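Local structure of transcriptional regulator, PadR family (Enterococcus faecalis, 3HHH) at residues B[16-19]-B[20-24]. The protein probably binds DNA as a dimeric winged helix-turn-helix transcriptional regulator of the PadR family. Numbering follows the deposited sequence.
Sequences GLVL and AIIQR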
loop_
_atom_site.group_PDB
_atom_site.type_symbol
_atom_site.label_atom_id
_atom_site.label_comp_id
_atom_site.label_asym_id
_atom_site.label_seq_id
_atom_site.Cartn_x
_atom_site.Cartn_y
_atom_site.Cartn_z
ATOM N N GLY B 16 4.189 2.618 8.221
ATOM C CA GLY B 16 3.332 3.584 8.896
ATOM C C GLY B 16 2.654 3.017 10.125
ATOM O O GLY B 16 2.590 3.674 11.159
ATOM N N LEU B 17 2.142 1.797 10.006
ATOM C CA LEU B 17 1.484 1.126 11.124
ATOM C C LEU B 17 2.470 0.780 12.235
ATOM O O LEU B 17 2.127 0.830 13.413
ATOM C CB LEU B 17 0.789 -0.152 10.646
ATOM C CG LEU B 17 -0.359 0.007 9.650
ATOM C CD1 LEU B 17 -0.943 -1.361 9.328
ATOM C CD2 LEU B 17 -1.438 0.951 10.193
ATOM N N VAL B 18 3.691 0.415 11.856
ATOM C CA VAL B 18 4.737 0.122 12.831
ATOM C C VAL B 18 5.059 1.383 13.628
ATOM O O VAL B 18 5.094 1.347 14.856
ATOM C CB VAL B 18 6.010 -0.453 12.156
ATOM C CG1 VAL B 18 7.205 -0.386 13.093
ATOM C CG2 VAL B 18 5.760 -1.887 11.706
ATOM N N LEU B 19 5.270 2.498 12.937
ATOM C CA LEU B 19 5.490 3.768 13.624
ATOM C C LEU B 19 4.334 4.040 14.589
ATOM O O LEU B 19 4.558 4.388 15.753
ATOM C CB LEU B 19 5.633 4.925 12.626
ATOM C CG LEU B 19 6.898 4.977 11.763
ATOM C CD1 LEU B 19 6.901 6.251 10.925
ATOM C CD2 LEU B 19 8.158 4.897 12.606
ATOM N N ALA B 20 3.108 3.846 14.100
ATOM C CA ALA B 20 1.893 4.042 14.891
ATOM C C ALA B 20 1.919 3.252 16.193
ATOM O O ALA B 20 1.664 3.810 17.265
ATOM C CB ALA B 20 0.669 3.655 14.075
ATOM N N ILE B 21 2.228 1.959 16.095
ATOM C CA ILE B 21 2.275 1.082 17.268
ATOM C C ILE B 21 3.322 1.549 18.284
ATOM O O ILE B 21 3.047 1.599 19.483
ATOM C CB ILE B 21 2.553 -0.382 16.876
ATOM C CG1 ILE B 21 1.356 -0.968 16.125
ATOM C CG2 ILE B 21 2.835 -1.227 18.108
ATOM C CD1 ILE B 21 1.680 -2.239 15.362
ATOM N N ILE B 22 4.508 1.907 17.801
ATOM C CA ILE B 22 5.586 2.388 18.672
ATOM C C ILE B 22 5.205 3.699 19.391
ATOM O O ILE B 22 5.548 3.892 20.565
ATOM C CB ILE B 22 6.910 2.576 17.883
ATOM C CG1 ILE B 22 7.419 1.230 17.336
ATOM C CG2 ILE B 22 7.978 3.190 18.762
ATOM C CD1 ILE B 22 8.509 1.362 16.274
ATOM N N GLN B 23 4.493 4.586 18.692
ATOM C CA GLN B 23 4.025 5.851 19.282
ATOM C C GLN B 23 3.146 5.624 20.509
ATOM O O GLN B 23 3.238 6.350 21.496
ATOM C CB GLN B 23 3.218 6.661 18.264
ATOM C CG GLN B 23 3.007 8.126 18.659
ATOM C CD GLN B 23 1.833 8.772 17.940
ATOM O OE1 GLN B 23 0.765 8.172 17.803
ATOM N NE2 GLN B 23 2.024 10.004 17.484
ATOM N N ARG B 24 2.292 4.609 20.427
ATOM C CA ARG B 24 1.307 4.326 21.463
ATOM C C ARG B 24 1.980 3.780 22.720
ATOM O O ARG B 24 1.653 4.196 23.835
ATOM C CB ARG B 24 0.287 3.311 20.942
ATOM C CG ARG B 24 -1.164 3.732 21.100
ATOM C CD ARG B 24 -2.098 2.567 20.796
ATOM N NE ARG B 24 -1.806 1.952 19.494
ATOM C CZ ARG B 24 -2.342 0.818 19.040
ATOM N NH1 ARG B 24 -3.232 0.139 19.763
ATOM N NH2 ARG B 24 -1.992 0.365 17.841
#
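Val18 and Ile22 meet one turn apart on helix 13-24 of a fold whose helices and two-stranded antiparallel wing are consistent with the winged helix-turn-helix domain of PadR regulators. Four successive i to i+4 backbone hydrogen bonds hold the two turns from Gly16 to Gln23. Ala20 N donates to Gly16 O at 3.0 Å. Ile21 N reaches Leu17 O at 2.9 Å. Ile22 N to Val18 O is the straightest, with an N-H...O angle of 169°. Gln23 N closes on Leu19 O at 2.9 Å.

Side chains also lie against the carbonyls of the preceding turn in plain van der Waals contact: CG1 of Ile21 is 3.3 Å from Leu17 O, and CG1 of Ile22 is 3.4 Å from Val18 O.

Val18 and Ile22 lie side by side, pointing the same way, and both touch helix 46-58, Val18 at Ile52 and Leu56, Ile22 at Leu53. Ile22 also bridges to Ile32 of helix 29-37 and to Tyr78 and Leu80 of strand 74-80. Leu19 packs on Leu80 and Leu56. Ile21 packs on helix 29-37 and on Met105 of the second subunit, while Leu17 packs on Val102 of that subunit. Ala20 rests on Leu88 and Trp92 of helix 82-106, and the amide NE2 of exposed Gln23 is hydrogen-bonded to Glu85 OE1.

Val18 holds CG1 anti to its backbone N (chi1 164°), Ile22 keeps CG1 beside its own (chi1 -64°) and folds CD1 back along the helix, and the two methyls, Val18 CG1 and Ile22 CD1, touch at 3.9 Å.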